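Local coordinates for protein pyruvate kinase (PDB 3QTG) that catalyses the last step of glycolysis, interconverting phosphoenolpyruvate plus ADP and pyruvate plus ATP, as a homotetramer that depends on a divalent metal cation, at residues Leu373-Leu378 against Pro443-Tyr448; Ile377-Met382 against Gly397-Gly402; Phe393-Val398 against Ile414-Glu419. One frame throughout, in Å; residues are numbered along the deposited sequence.

Contact 1 of 3, residues Leu373-Leu378 against Pro443-Tyr448; sequences LGANIL and PFVATY
Asn376, Ile377 and Leu378 pair in parallel with Phe444, Val445 and Ala446, joining two neighbouring strands of the mixed sheet in the C-terminal alpha/beta domain of pyruvate kinase. Four backbone bonds make the ladder. Asn376 N gives its hydrogen to Pro443 O at 3.2 Å, standing above that carbonyl's plane. The next three are shorter and straighter: Val445 N to Asn376 O at 2.9 Å, with an N-H...O angle of 169°, then Leu378 N to Val445 O and Thr447 N to Leu378 O. Each of the last three acceptors also receives a CA-H from across the ladder, Phe444 CA on Asn376 O, Ile377 CA on Val445 O and Ala446 CA on Leu378 O. On its other edge strand 444-448 is paired as well: Phe444 and Ala446 make backbone hydrogen bonds with Lys460 and Lys458 of the antiparallel strand 455-460.

On the face of Ile377 and Val445, which helix 358-373 covers, Val445 CG2 lies anti to its own carbonyl carbon and reaches Ala375 CB at 4.0 Å; Leu373 CD1 meets the same methyl, the two side chains crossing at about a right angle. On the other face, under helix 428-439, Leu378 CB packs on Ala446 CB at 3.9 Å and its CD1 touches Phe444 CB. Gly374 closes helix 358-373 in a Schellman motif, and Pro443, after a cis peptide bond, sets its CG 3.5 Å from Leu373 O. One polar atom is left over: Thr447 OG1, buried here and without a hydrogen-bonding partner in the model, lies 3.7 Å from Leu378 O.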
# COMPACT_ATOMS: atom_id res chain seq x y z
N LEU A 373 8.38 6.68 17.05
CA LEU A 373 8.78 7.68 18.04
C LEU A 373 10.29 7.75 18.23
O LEU A 373 10.76 8.55 19.02
CB LEU A 373 8.13 7.40 19.39
CG LEU A 373 6.65 7.11 19.40
CD1 LEU A 373 6.27 6.57 20.75
CD2 LEU A 373 5.81 8.36 19.02
N GLY A 374 11.03 6.89 17.53
CA GLY A 374 12.46 6.75 17.72
C GLY A 374 12.82 6.26 19.11
O GLY A 374 13.84 6.67 19.68
N ALA A 375 12.00 5.35 19.64
CA ALA A 375 12.07 4.97 21.06
C ALA A 375 12.71 3.59 21.31
O ALA A 375 12.61 2.70 20.48
CB ALA A 375 10.65 5.01 21.66
N ASN A 376 13.35 3.43 22.46
CA ASN A 376 13.74 2.09 22.89
C ASN A 376 12.61 1.37 23.59
O ASN A 376 11.80 1.98 24.30
CB ASN A 376 15.01 2.09 23.76
CG ASN A 376 16.29 2.24 22.93
OD1 ASN A 376 16.95 1.24 22.52
ND2 ASN A 376 16.62 3.48 22.61
N ILE A 377 12.55 0.06 23.36
CA ILE A 377 11.58 -0.80 24.02
C ILE A 377 12.17 -1.44 25.24
O ILE A 377 13.29 -1.97 25.21
CB ILE A 377 11.01 -1.89 23.07
CG1 ILE A 377 10.44 -1.23 21.81
CG2 ILE A 377 10.00 -2.82 23.82
CD1 ILE A 377 9.95 -2.21 20.70
N LEU A 378 11.39 -1.38 26.32
CA LEU A 378 11.71 -2.03 27.58
C LEU A 378 10.59 -3.02 27.87
O LEU A 378 9.43 -2.68 27.70
CB LEU A 378 11.78 -0.99 28.71
CG LEU A 378 12.98 -0.05 28.88
CD1 LEU A 378 13.30 0.74 27.62
CD2 LEU A 378 12.68 0.92 30.05
N PRO A 443 13.34 8.88 24.03
CA PRO A 443 12.03 8.25 24.23
C PRO A 443 12.08 6.76 24.61
O PRO A 443 13.01 6.03 24.22
CB PRO A 443 11.33 8.44 22.87
CG PRO A 443 12.20 9.36 22.07
CD PRO A 443 13.59 9.11 22.59
N PHE A 444 11.09 6.32 25.40
CA PHE A 444 10.91 4.89 25.65
C PHE A 444 9.45 4.42 25.54
O PHE A 444 8.52 5.22 25.71
CB PHE A 444 11.58 4.43 26.96
CG PHE A 444 10.87 4.90 28.22
CD1 PHE A 444 9.66 4.33 28.62
CD2 PHE A 444 11.45 5.89 29.02
CE1 PHE A 444 9.01 4.76 29.77
CE2 PHE A 444 10.80 6.34 30.19
CZ PHE A 444 9.58 5.77 30.57
N VAL A 445 9.30 3.13 25.22
CA VAL A 445 8.05 2.39 25.24
C VAL A 445 8.29 1.17 26.13
O VAL A 445 9.02 0.24 25.74
CB VAL A 445 7.64 1.94 23.83
CG1 VAL A 445 6.42 1.00 23.87
CG2 VAL A 445 7.37 3.14 22.90
N ALA A 446 7.71 1.19 27.33
CA ALA A 446 7.92 0.14 28.33
C ALA A 446 6.65 -0.68 28.54
O ALA A 446 5.59 -0.11 28.75
CB ALA A 446 8.39 0.76 29.65
N THR A 447 6.75 -2.01 28.49
CA THR A 447 5.59 -2.91 28.67
C THR A 447 5.78 -4.14 29.53
O THR A 447 6.88 -4.62 29.73
CB THR A 447 5.10 -3.59 27.34
OG1 THR A 447 6.15 -3.62 26.36
CG2 THR A 447 3.90 -2.97 26.83
N TYR A 448 4.65 -4.66 29.97
CA TYR A 448 4.52 -6.06 30.35
C TYR A 448 3.12 -6.55 29.95
O TYR A 448 2.20 -5.74 29.71
CB TYR A 448 4.78 -6.28 31.86
CG TYR A 448 3.76 -5.63 32.77
CD1 TYR A 448 2.49 -6.19 32.93
CD2 TYR A 448 4.05 -4.47 33.47
CE1 TYR A 448 1.54 -5.62 33.74
CE2 TYR A 448 3.10 -3.88 34.31
CZ TYR A 448 1.85 -4.47 34.43
OH TYR A 448 0.87 -3.92 35.23

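Contact 2 of 3, residues Ile377-Met382 against Gly397-Gly402; sequences ILVFSM and GVVYVG. With SO4 (sulfate ion), chain C.
Val379 is gripped at both backbone ends by the strand beside it: its N donates to Tyr400 O at 2.8 Å, and its O accepts from Gly402 N at the same length. Tyr400 N to Ile377 O, more bent at 139°, and Ser381 N to Gly402 O complete the parallel ladder. On one face Val399 CG1 touches both Val379 CG2, at 3.8 Å, and Ile377 CG2, while Val401 CG1 reaches Ser381 CB. On the other, Leu378 CD1 meets Tyr400 CD2 obliquely. Gly402, without a side chain, lies against the Phe380 ring, Gly402 O standing 3.4 Å from Phe380 CD1 and over one face toward the rim.

Farther out, helix 385-391 covers the valine face. At the Ile377 end of the ladder a water accepts from Ile377 N and donates to Val398 O. Beyond its other end lies a sulfate, probably from the crystallisation liquor: its O3 accepts from Ser381 OG and its O1 from Met382 N, each at 2.6 Å, and the backbone N of Ser383, Thr385 and Leu386 also bond to it. The anion thus sits at the N-terminal end of the helix that follows strand 376-380, the crossover helix of a classical beta-alpha-beta unit.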
# COMPACT_ATOMS: atom_id res chain seq x y z
N ILE A 377 12.55 0.06 23.36
CA ILE A 377 11.58 -0.80 24.02
C ILE A 377 12.17 -1.44 25.24
O ILE A 377 13.29 -1.97 25.21
CB ILE A 377 11.01 -1.89 23.07
CG1 ILE A 377 10.44 -1.23 21.81
CG2 ILE A 377 10.00 -2.82 23.82
CD1 ILE A 377 9.95 -2.21 20.70
N LEU A 378 11.39 -1.38 26.32
CA LEU A 378 11.71 -2.03 27.58
C LEU A 378 10.59 -3.02 27.87
O LEU A 378 9.43 -2.68 27.70
CB LEU A 378 11.78 -0.99 28.71
CG LEU A 378 12.98 -0.05 28.88
CD1 LEU A 378 13.30 0.74 27.62
CD2 LEU A 378 12.68 0.92 30.05
N VAL A 379 10.93 -4.23 28.29
CA VAL A 379 9.92 -5.26 28.60
C VAL A 379 10.23 -5.88 29.94
O VAL A 379 11.38 -6.28 30.19
CB VAL A 379 9.95 -6.46 27.59
CG1 VAL A 379 8.71 -7.35 27.76
CG2 VAL A 379 10.07 -6.00 26.17
N PHE A 380 9.21 -6.00 30.79
CA PHE A 380 9.30 -6.88 31.95
C PHE A 380 8.59 -8.20 31.68
O PHE A 380 7.39 -8.26 31.37
CB PHE A 380 8.89 -6.24 33.28
CG PHE A 380 9.53 -6.91 34.48
CD1 PHE A 380 10.81 -6.55 34.89
CD2 PHE A 380 8.87 -7.92 35.17
CE1 PHE A 380 11.42 -7.17 35.99
CE2 PHE A 380 9.49 -8.57 36.25
CZ PHE A 380 10.76 -8.19 36.66
N SER A 381 9.36 -9.28 31.79
CA SER A 381 8.95 -10.57 31.29
C SER A 381 9.32 -11.63 32.31
O SER A 381 10.48 -11.73 32.70
CB SER A 381 9.65 -10.82 29.95
OG SER A 381 9.06 -11.88 29.24
N MET A 382 8.33 -12.40 32.75
CA MET A 382 8.53 -13.48 33.73
C MET A 382 9.22 -14.70 33.13
O MET A 382 10.19 -15.21 33.69
CB MET A 382 7.20 -13.89 34.37
CG MET A 382 6.56 -12.83 35.26
SD MET A 382 7.68 -12.11 36.48
CE MET A 382 6.53 -11.38 37.66
N GLY A 397 16.30 -1.35 17.36
CA GLY A 397 17.21 -0.92 18.42
C GLY A 397 17.16 -1.96 19.51
O GLY A 397 16.30 -2.87 19.48
N VAL A 398 18.09 -1.86 20.45
CA VAL A 398 18.14 -2.76 21.60
C VAL A 398 16.84 -2.78 22.41
O VAL A 398 16.22 -1.74 22.60
CB VAL A 398 19.34 -2.42 22.53
CG1 VAL A 398 19.28 -3.23 23.82
CG2 VAL A 398 20.64 -2.69 21.79
N VAL A 399 16.45 -3.97 22.86
CA VAL A 399 15.28 -4.19 23.69
C VAL A 399 15.77 -4.64 25.05
O VAL A 399 16.31 -5.75 25.21
CB VAL A 399 14.30 -5.24 23.05
CG1 VAL A 399 13.03 -5.42 23.90
CG2 VAL A 399 13.95 -4.86 21.62
N TYR A 400 15.61 -3.77 26.04
CA TYR A 400 15.99 -4.11 27.42
C TYR A 400 14.91 -4.96 28.04
O TYR A 400 13.73 -4.58 28.03
CB TYR A 400 16.20 -2.84 28.22
CG TYR A 400 17.27 -1.99 27.60
CD1 TYR A 400 18.62 -2.29 27.81
CD2 TYR A 400 16.94 -0.94 26.75
CE1 TYR A 400 19.61 -1.53 27.22
CE2 TYR A 400 17.93 -0.18 26.15
CZ TYR A 400 19.26 -0.48 26.40
OH TYR A 400 20.25 0.27 25.82
N VAL A 401 15.30 -6.11 28.56
CA VAL A 401 14.34 -7.01 29.16
C VAL A 401 14.71 -7.26 30.60
O VAL A 401 15.77 -7.78 30.88
CB VAL A 401 14.26 -8.37 28.41
CG1 VAL A 401 13.18 -9.27 29.00
CG2 VAL A 401 14.05 -8.17 26.90
N GLY A 402 13.82 -6.90 31.52
CA GLY A 402 14.00 -7.23 32.91
C GLY A 402 13.30 -8.54 33.15
O GLY A 402 12.19 -8.75 32.64
S SO4 C . 5.94 -13.11 30.16
O1 SO4 C . 6.06 -12.46 31.44
O2 SO4 C . 6.70 -14.37 30.22
O3 SO4 C . 6.49 -12.27 29.10
O4 SO4 C . 4.55 -13.42 29.81
O HOH W 1 14.01 -1.25 21.07

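Contact 3 of 3, residues Phe393-Val398 against Ile414-Glu419; sequences FRPRGV and IVWALE
Arg394 lies flat on the indole of Trp416, guanidinium and ring planes only 13° apart. Of its side chain Arg394 CD comes nearest, 3.3 Å from the centroid of the Trp416 five-membered ring and over its face, a CH-pi contact. The charged end is shifted outward: Arg394 CZ stands 4.4 Å from the centroid of that Trp416 ring, 32° off the normal, an off-centre cation-pi pair, and Trp416 CB sits over one guanidinium face. A bend at chi2 (-59°) turns CD back over the ring. The guanidinium is held by NE to Gly315 O, NH1 to Ala391 O and a salt bridge from NH2 to Asp317, whose other oxygen accepts from Trp416 N; one carboxylate thus ties down both partners of the stack.

The indole's edge is used as well. Trp416 NE1 donates to Pro395 O at 3.0 Å, nearly in the ring plane, and Pro395 CD rests 4.0 Å from Trp416 CD1 as the two side chains slide past in opposite directions. Arg394 and Pro395 belong to the loop leading from helix 385-391 into strand 399-403, and Trp416 to the type II turn Val415-Leu418 that opens the edge strand 418-422. Ala417, at the turn's third position with positive phi, sets its CB 3.6 Å from Gly397 O. Next along, Val398 CG1, anti to its backbone N, crosses Glu419 obliquely and touches its CB at 3.8 Å.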
# COMPACT_ATOMS: atom_id res chain seq x y z
N PHE A 393 9.31 -9.35 15.64
CA PHE A 393 8.92 -8.28 14.72
C PHE A 393 10.09 -7.40 14.41
O PHE A 393 9.91 -6.39 13.75
CB PHE A 393 7.72 -7.47 15.25
CG PHE A 393 6.44 -8.27 15.31
CD1 PHE A 393 5.71 -8.53 14.15
CD2 PHE A 393 6.00 -8.80 16.51
CE1 PHE A 393 4.54 -9.29 14.21
CE2 PHE A 393 4.85 -9.54 16.58
CZ PHE A 393 4.11 -9.77 15.42
N ARG A 394 11.28 -7.77 14.88
CA ARG A 394 12.53 -7.13 14.44
C ARG A 394 12.61 -5.62 14.75
O ARG A 394 12.83 -4.80 13.85
CB ARG A 394 12.82 -7.44 12.96
CG ARG A 394 13.14 -8.95 12.68
CD ARG A 394 14.36 -9.38 13.48
NE ARG A 394 14.88 -10.73 13.20
CZ ARG A 394 14.61 -11.79 13.95
NH1 ARG A 394 13.80 -11.65 14.97
NH2 ARG A 394 15.15 -13.00 13.67
N PRO A 395 12.47 -5.26 16.04
CA PRO A 395 12.71 -3.84 16.41
C PRO A 395 14.15 -3.47 16.06
O PRO A 395 15.04 -4.34 16.11
CB PRO A 395 12.52 -3.84 17.93
CG PRO A 395 12.75 -5.36 18.33
CD PRO A 395 12.15 -6.11 17.21
N ARG A 396 14.40 -2.21 15.72
CA ARG A 396 15.64 -1.82 15.08
C ARG A 396 16.65 -1.28 16.08
O ARG A 396 17.71 -0.79 15.70
CB ARG A 396 15.38 -0.77 13.99
CG ARG A 396 14.82 -1.30 12.69
CD ARG A 396 15.84 -2.18 12.03
NE ARG A 396 15.73 -2.15 10.57
CZ ARG A 396 15.15 -3.10 9.84
NH1 ARG A 396 14.62 -4.17 10.44
NH2 ARG A 396 15.11 -2.98 8.52
N GLY A 397 16.30 -1.35 17.36
CA GLY A 397 17.21 -0.92 18.42
C GLY A 397 17.16 -1.96 19.51
O GLY A 397 16.30 -2.87 19.48
N VAL A 398 18.09 -1.86 20.45
CA VAL A 398 18.14 -2.76 21.60
C VAL A 398 16.84 -2.78 22.41
O VAL A 398 16.22 -1.74 22.60
CB VAL A 398 19.34 -2.42 22.53
CG1 VAL A 398 19.28 -3.23 23.82
CG2 VAL A 398 20.64 -2.69 21.79
N ILE A 414 20.55 -14.95 23.18
CA ILE A 414 20.79 -15.23 21.77
C ILE A 414 19.56 -14.95 20.88
O ILE A 414 19.50 -15.40 19.74
CB ILE A 414 21.42 -16.66 21.54
CG1 ILE A 414 20.48 -17.80 21.97
CG2 ILE A 414 22.76 -16.76 22.30
CD1 ILE A 414 20.79 -19.11 21.24
N VAL A 415 18.60 -14.21 21.42
CA VAL A 415 17.45 -13.75 20.65
C VAL A 415 17.74 -12.32 20.14
O VAL A 415 18.32 -11.50 20.86
CB VAL A 415 16.13 -13.80 21.51
CG1 VAL A 415 14.92 -13.31 20.68
CG2 VAL A 415 15.85 -15.24 22.01
N TRP A 416 17.40 -12.06 18.88
CA TRP A 416 17.52 -10.74 18.23
C TRP A 416 17.23 -9.53 19.14
O TRP A 416 16.15 -9.42 19.71
CB TRP A 416 16.58 -10.68 17.03
CG TRP A 416 16.42 -9.31 16.43
CD1 TRP A 416 15.50 -8.34 16.78
CD2 TRP A 416 17.19 -8.74 15.36
NE1 TRP A 416 15.66 -7.24 16.01
CE2 TRP A 416 16.69 -7.44 15.13
CE3 TRP A 416 18.25 -9.22 14.56
CZ2 TRP A 416 17.20 -6.58 14.13
CZ3 TRP A 416 18.78 -8.36 13.55
CH2 TRP A 416 18.24 -7.05 13.36
N ALA A 417 18.21 -8.63 19.24
CA ALA A 417 18.12 -7.29 19.89
C ALA A 417 18.00 -7.27 21.40
O ALA A 417 18.13 -6.21 22.01
CB ALA A 417 17.00 -6.41 19.24
N LEU A 418 17.73 -8.43 22.01
CA LEU A 418 17.40 -8.45 23.43
C LEU A 418 18.60 -8.26 24.31
O LEU A 418 19.66 -8.90 24.12
CB LEU A 418 16.65 -9.73 23.83
CG LEU A 418 15.35 -10.08 23.08
CD1 LEU A 418 14.67 -11.20 23.82
CD2 LEU A 418 14.42 -8.86 22.93
N GLU A 419 18.45 -7.37 25.28
CA GLU A 419 19.44 -7.24 26.35
C GLU A 419 18.82 -7.61 27.70
O GLU A 419 18.18 -6.79 28.35
CB GLU A 419 20.08 -5.85 26.39
CG GLU A 419 21.44 -5.94 27.08
CD GLU A 419 21.97 -4.60 27.53
OE1 GLU A 419 22.24 -4.46 28.74
OE2 GLU A 419 22.10 -3.70 26.68

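Overall arrangement
Contacts 1 and 2 are strand pairings in one sheet of the alpha/beta domain, ordered 418-422, 399-403, 376-380, 444-448 and 455-460; contact 3 is the loop-and-turn packing where strands 399-403 and 418-422 begin. Contacts 1 and 2 share Ile377 and Leu378, flank strand 376-380 and have centres about 9 Å apart; Phe380 N lies 2.9 Å from Thr447 O, a probable hydrogen bond that extends the first ladder. Contact 3 shares Gly397 and Val398 with contact 2, its centre again about 9 Å away, and Val399 probably bonds through N to Ala417 O and through O to Glu419 N. Contacts 1 and 3 are about 13 Å apart. All lie away from the substrate, metal and nucleotide sites inferred by similarity.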